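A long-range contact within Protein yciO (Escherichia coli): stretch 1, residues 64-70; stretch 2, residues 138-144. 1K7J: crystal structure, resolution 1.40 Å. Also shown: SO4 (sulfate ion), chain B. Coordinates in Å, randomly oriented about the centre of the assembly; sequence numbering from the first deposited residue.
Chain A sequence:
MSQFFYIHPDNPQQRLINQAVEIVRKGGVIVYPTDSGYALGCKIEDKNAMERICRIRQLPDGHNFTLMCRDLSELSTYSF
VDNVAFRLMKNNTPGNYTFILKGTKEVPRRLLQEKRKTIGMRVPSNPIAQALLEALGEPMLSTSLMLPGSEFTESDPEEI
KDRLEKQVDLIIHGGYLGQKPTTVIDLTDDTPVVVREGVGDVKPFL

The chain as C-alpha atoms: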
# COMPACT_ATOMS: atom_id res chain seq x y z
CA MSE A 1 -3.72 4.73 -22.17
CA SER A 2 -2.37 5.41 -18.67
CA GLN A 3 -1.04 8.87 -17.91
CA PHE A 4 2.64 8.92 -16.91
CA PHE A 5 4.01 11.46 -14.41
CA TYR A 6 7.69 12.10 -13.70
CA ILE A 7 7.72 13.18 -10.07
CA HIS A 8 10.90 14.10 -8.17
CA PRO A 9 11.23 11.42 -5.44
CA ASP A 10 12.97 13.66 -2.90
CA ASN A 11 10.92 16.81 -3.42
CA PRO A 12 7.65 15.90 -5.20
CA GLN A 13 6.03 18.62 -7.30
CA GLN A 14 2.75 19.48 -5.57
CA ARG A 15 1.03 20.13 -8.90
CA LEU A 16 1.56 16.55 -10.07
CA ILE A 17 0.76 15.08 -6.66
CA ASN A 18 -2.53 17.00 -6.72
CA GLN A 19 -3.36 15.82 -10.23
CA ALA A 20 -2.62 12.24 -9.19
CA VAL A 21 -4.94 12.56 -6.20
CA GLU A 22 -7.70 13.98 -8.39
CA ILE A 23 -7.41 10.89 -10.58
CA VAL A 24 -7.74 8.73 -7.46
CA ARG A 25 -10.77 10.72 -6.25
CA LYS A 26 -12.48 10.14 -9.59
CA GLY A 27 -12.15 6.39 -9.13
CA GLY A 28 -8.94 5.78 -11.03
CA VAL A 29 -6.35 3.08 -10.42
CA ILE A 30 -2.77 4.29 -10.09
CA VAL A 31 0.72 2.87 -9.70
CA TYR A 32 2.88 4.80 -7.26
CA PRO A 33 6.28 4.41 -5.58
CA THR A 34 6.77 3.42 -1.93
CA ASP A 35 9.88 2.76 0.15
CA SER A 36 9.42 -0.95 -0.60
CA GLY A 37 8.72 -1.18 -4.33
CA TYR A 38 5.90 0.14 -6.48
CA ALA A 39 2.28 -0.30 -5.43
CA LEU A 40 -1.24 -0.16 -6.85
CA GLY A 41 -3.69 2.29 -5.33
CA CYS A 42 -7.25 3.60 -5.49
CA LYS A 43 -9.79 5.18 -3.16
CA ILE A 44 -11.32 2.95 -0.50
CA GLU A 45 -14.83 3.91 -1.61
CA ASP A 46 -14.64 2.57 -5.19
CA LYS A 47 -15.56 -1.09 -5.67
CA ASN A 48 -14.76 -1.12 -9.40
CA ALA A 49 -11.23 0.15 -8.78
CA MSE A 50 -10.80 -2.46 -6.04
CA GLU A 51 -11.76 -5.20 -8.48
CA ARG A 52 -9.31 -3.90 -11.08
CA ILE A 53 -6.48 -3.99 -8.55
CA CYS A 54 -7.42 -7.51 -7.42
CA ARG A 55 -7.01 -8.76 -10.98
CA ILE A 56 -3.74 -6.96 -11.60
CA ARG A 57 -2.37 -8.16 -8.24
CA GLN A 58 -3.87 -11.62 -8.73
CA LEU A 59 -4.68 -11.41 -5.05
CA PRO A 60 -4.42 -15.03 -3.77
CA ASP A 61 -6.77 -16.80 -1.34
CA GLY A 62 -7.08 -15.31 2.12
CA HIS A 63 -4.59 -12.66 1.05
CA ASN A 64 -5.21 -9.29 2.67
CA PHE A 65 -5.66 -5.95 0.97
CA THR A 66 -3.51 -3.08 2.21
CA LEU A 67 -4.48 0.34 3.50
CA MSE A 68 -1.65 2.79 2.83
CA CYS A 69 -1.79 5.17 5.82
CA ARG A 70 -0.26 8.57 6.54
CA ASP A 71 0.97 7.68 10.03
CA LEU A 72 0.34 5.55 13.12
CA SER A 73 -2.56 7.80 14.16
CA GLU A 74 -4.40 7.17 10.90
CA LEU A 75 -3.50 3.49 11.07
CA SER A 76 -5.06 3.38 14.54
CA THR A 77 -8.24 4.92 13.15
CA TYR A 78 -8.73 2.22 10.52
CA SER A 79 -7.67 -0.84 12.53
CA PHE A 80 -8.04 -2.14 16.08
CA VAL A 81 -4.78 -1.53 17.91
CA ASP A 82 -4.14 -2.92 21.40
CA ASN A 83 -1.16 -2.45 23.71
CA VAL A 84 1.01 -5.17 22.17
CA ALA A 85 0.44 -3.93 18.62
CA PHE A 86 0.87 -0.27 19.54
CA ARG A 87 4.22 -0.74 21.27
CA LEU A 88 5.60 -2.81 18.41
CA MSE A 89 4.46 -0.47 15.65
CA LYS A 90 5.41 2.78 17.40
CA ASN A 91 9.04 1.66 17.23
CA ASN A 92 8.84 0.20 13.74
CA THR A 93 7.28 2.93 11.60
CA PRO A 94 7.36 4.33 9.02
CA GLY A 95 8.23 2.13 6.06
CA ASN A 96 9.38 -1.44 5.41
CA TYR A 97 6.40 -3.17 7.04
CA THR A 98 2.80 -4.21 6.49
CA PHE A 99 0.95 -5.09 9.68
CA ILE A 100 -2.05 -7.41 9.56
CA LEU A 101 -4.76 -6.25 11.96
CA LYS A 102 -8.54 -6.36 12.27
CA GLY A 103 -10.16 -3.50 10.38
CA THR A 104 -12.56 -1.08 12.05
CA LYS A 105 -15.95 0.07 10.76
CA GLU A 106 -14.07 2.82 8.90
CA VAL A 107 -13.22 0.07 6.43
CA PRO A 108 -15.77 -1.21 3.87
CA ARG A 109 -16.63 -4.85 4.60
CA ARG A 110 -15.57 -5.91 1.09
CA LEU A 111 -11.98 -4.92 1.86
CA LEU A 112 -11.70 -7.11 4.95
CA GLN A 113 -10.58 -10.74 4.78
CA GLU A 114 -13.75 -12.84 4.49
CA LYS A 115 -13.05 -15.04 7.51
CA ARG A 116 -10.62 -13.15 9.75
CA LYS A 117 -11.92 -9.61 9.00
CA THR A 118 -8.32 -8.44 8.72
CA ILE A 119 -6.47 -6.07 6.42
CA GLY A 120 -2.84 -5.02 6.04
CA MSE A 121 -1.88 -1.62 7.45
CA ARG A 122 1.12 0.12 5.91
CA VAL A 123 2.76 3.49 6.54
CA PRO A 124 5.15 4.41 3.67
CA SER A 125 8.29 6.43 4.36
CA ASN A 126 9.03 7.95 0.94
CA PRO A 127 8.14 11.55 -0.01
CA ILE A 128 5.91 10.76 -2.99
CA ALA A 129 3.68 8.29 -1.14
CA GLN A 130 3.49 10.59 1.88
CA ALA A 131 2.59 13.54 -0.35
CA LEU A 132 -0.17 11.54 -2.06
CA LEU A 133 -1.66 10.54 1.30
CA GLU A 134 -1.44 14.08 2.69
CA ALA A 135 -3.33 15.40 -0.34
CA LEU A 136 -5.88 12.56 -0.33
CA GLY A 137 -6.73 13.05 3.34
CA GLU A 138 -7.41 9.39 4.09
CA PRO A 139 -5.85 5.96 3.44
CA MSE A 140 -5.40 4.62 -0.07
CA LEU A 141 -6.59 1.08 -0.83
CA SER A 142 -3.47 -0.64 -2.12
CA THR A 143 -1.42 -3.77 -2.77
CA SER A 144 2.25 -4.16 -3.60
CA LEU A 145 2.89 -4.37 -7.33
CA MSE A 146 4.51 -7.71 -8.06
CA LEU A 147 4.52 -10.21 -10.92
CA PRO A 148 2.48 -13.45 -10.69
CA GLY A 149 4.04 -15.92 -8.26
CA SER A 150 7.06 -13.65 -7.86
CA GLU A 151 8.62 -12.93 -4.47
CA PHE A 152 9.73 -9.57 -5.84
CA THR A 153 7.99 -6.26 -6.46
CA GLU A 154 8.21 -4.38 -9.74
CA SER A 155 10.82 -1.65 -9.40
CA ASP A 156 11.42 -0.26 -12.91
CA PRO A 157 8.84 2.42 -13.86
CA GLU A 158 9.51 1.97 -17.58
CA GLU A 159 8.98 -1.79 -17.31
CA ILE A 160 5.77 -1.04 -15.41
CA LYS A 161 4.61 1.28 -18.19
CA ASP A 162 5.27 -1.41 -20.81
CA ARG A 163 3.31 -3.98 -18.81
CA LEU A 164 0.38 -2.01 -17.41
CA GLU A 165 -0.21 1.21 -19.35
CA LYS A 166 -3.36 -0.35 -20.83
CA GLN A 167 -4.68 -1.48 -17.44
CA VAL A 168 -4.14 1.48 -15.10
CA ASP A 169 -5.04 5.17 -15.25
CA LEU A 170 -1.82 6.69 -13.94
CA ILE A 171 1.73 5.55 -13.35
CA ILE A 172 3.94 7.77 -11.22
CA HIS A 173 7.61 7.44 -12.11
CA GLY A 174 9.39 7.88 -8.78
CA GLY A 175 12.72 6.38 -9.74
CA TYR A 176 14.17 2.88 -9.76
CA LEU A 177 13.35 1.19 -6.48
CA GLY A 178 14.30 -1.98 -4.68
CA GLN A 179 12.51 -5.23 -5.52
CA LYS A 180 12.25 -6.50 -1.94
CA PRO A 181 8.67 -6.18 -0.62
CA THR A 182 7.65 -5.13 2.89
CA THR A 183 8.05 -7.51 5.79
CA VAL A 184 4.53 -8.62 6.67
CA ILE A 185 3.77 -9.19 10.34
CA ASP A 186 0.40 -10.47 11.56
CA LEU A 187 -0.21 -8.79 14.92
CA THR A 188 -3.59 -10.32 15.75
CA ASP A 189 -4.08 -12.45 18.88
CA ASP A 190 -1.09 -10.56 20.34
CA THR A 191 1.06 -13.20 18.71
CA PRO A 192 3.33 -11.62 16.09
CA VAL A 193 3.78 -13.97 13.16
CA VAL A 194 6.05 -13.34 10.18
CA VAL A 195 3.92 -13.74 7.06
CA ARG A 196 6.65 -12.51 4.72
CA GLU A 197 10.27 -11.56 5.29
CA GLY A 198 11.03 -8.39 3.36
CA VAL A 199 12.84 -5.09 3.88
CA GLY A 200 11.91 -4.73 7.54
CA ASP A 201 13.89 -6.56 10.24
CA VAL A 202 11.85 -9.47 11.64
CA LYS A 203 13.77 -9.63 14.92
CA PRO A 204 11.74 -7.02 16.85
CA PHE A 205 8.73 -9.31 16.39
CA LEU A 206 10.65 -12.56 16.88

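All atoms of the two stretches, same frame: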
# COMPACT_ATOMS: atom_id res chain seq x y z
N ASN A 64 -4.68 -10.58 2.26
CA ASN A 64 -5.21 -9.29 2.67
C ASN A 64 -4.94 -8.14 1.71
O ASN A 64 -3.96 -8.15 0.96
CB ASN A 64 -4.61 -8.91 4.03
CG ASN A 64 -5.18 -9.73 5.17
OD1 ASN A 64 -6.27 -9.46 5.66
ND2 ASN A 64 -4.43 -10.75 5.59
N PHE A 65 -5.83 -7.16 1.75
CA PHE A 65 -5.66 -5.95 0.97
C PHE A 65 -4.75 -5.13 1.87
O PHE A 65 -4.39 -5.57 2.96
CB PHE A 65 -6.98 -5.20 0.80
CG PHE A 65 -7.81 -5.67 -0.35
CD1 PHE A 65 -7.42 -5.39 -1.66
CD2 PHE A 65 -8.98 -6.38 -0.14
CE1 PHE A 65 -8.19 -5.81 -2.74
CE2 PHE A 65 -9.76 -6.81 -1.21
CZ PHE A 65 -9.36 -6.52 -2.51
N THR A 66 -4.37 -3.94 1.42
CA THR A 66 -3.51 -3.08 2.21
C THR A 66 -4.09 -1.68 2.24
O THR A 66 -4.63 -1.20 1.24
CB THR A 66 -2.09 -2.98 1.62
OG1 THR A 66 -1.47 -4.27 1.64
CG2 THR A 66 -1.23 -2.01 2.42
N LEU A 67 -4.03 -1.04 3.40
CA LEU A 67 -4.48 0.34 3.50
C LEU A 67 -3.19 1.11 3.72
O LEU A 67 -2.48 0.89 4.71
CB LEU A 67 -5.43 0.55 4.69
CG LEU A 67 -6.85 -0.00 4.54
CD1 LEU A 67 -7.68 0.41 5.74
CD2 LEU A 67 -7.50 0.53 3.26
N MSE A 68 -2.86 1.97 2.77
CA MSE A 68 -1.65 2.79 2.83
C MSE A 68 -2.04 4.01 3.68
O MSE A 68 -2.85 4.83 3.25
CB MSE A 68 -1.24 3.20 1.41
CG MSE A 68 0.22 3.62 1.24
SE MSE A 68 1.50 2.15 1.48
CE MSE A 68 1.15 1.10 -0.15
N CYS A 69 -1.46 4.10 4.88
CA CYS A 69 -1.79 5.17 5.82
C CYS A 69 -0.71 6.23 6.02
O CYS A 69 0.48 5.95 5.93
CB CYS A 69 -2.13 4.56 7.18
SG CYS A 69 -3.48 3.37 7.15
N ARG A 70 -1.15 7.44 6.33
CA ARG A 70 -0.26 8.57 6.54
C ARG A 70 0.70 8.36 7.71
O ARG A 70 1.90 8.63 7.60
CB ARG A 70 -1.09 9.84 6.79
CG ARG A 70 -0.26 11.11 6.94
CD ARG A 70 0.30 11.57 5.61
NE ARG A 70 1.12 12.77 5.75
CZ ARG A 70 0.64 13.95 6.12
NH1 ARG A 70 -0.65 14.10 6.39
NH2 ARG A 70 1.46 14.99 6.25
N GLU A 138 -7.02 10.65 3.47
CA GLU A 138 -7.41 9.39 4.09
C GLU A 138 -6.55 8.30 3.47
O GLU A 138 -5.80 8.56 2.53
CB GLU A 138 -8.90 9.10 3.86
CG GLU A 138 -9.32 8.99 2.40
CD GLU A 138 -10.77 8.55 2.25
OE1 GLU A 138 -11.55 8.71 3.22
OE2 GLU A 138 -11.14 8.06 1.16
N PRO A 139 -6.64 7.06 3.99
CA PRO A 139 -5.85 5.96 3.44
C PRO A 139 -6.18 5.65 1.99
O PRO A 139 -7.25 5.98 1.49
CB PRO A 139 -6.20 4.78 4.35
CG PRO A 139 -6.54 5.44 5.64
CD PRO A 139 -7.37 6.62 5.19
N MSE A 140 -5.23 5.01 1.32
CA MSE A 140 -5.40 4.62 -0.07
C MSE A 140 -5.47 3.09 -0.09
O MSE A 140 -4.63 2.43 0.52
CB MSE A 140 -4.21 5.11 -0.88
CG MSE A 140 -4.23 4.78 -2.35
SE MSE A 140 -3.39 6.19 -3.40
CE MSE A 140 -1.75 6.40 -2.40
N LEU A 141 -6.49 2.53 -0.73
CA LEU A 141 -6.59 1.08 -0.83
C LEU A 141 -5.45 0.69 -1.75
O LEU A 141 -5.32 1.24 -2.85
CB LEU A 141 -7.93 0.66 -1.44
CG LEU A 141 -8.04 -0.84 -1.74
CD1 LEU A 141 -7.91 -1.65 -0.45
CD2 LEU A 141 -9.38 -1.11 -2.41
N SER A 142 -4.62 -0.25 -1.32
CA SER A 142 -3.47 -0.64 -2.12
C SER A 142 -3.08 -2.10 -2.00
O SER A 142 -3.68 -2.88 -1.26
CB SER A 142 -2.26 0.20 -1.71
OG SER A 142 -2.56 1.58 -1.67
N THR A 143 -2.05 -2.45 -2.77
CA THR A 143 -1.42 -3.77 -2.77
C THR A 143 -0.05 -3.51 -3.36
O THR A 143 0.15 -2.53 -4.10
CB THR A 143 -2.13 -4.83 -3.66
OG1 THR A 143 -1.93 -4.51 -5.05
CG2 THR A 143 -3.61 -4.90 -3.35
N SER A 144 0.93 -4.34 -3.03
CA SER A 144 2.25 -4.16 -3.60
C SER A 144 2.11 -4.57 -5.06
O SER A 144 1.25 -5.38 -5.40
CB SER A 144 3.27 -5.07 -2.92
OG SER A 144 3.43 -4.72 -1.56
S SO4 B . 1.12 -7.28 -0.47
O1 SO4 B . 2.19 -6.40 0.02
O2 SO4 B . 0.49 -6.68 -1.66
O3 SO4 B . 1.67 -8.60 -0.82
O4 SO4 B . 0.10 -7.43 0.59

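Glu138 stands apart from the contact: its CA-to-CB bond points away from stretch 1, and its nearest side-chain approach is Glu138 CB to Met68 O, 7.4 Å. Contact begins at Pro139, whose CA-to-CB bond points toward the partner. Its ring is lined by Leu67 (CB to Pro139 CB, 4.3 Å) and Cys69 (SG to Pro139 CG, 4.0 Å). Having no amide hydrogen, the proline cannot donate from its backbone nitrogen, yet its CA lies 3.2 Å from Met68 O in a CA-H...O contact with an angle of 126° at the hydrogen.

The same carbonyl also accepts from the next residue. Met140 N donates to Met68 O at 3.1 Å (159°), and Met68 N returns a bond to Met140 O at 2.9 Å and a nearly linear 174°. This reciprocal pair defines an antiparallel bridge. Both residues are selenomethionines, and their CB atoms, on one face of the sheet, are 4.2 Å apart.

Leu141 pairs with Leu67 without hydrogen bonds between them, as the alternation of an antiparallel ladder requires. Both side chains lie on the opposite face, where Leu141 CD1 approaches Leu67 CD2 at 4.3 Å and Phe65 CB at 3.9 Å; these contacts are apolar.

Ser142 restores hydrogen bonding with Thr66. Ser142 N to Thr66 O is short, 2.7 Å at 162°, whereas Thr66 N to Ser142 O spans 3.0 Å and bends to 135°. Ser142 shares its face with Met68, whose CB is 3.7 Å from Ser142 OG.

Beyond this bridge contact thins. Thr143 points away by its CA-to-CB bond, although its CG2 lies 4.2 Å from Phe65 CD1, oblique to the ring. Ser144 makes no contact with stretch 1; it binds the sulfate instead, through N to O2 (2.7 Å, 163°) and OG to O1 (2.6 Å).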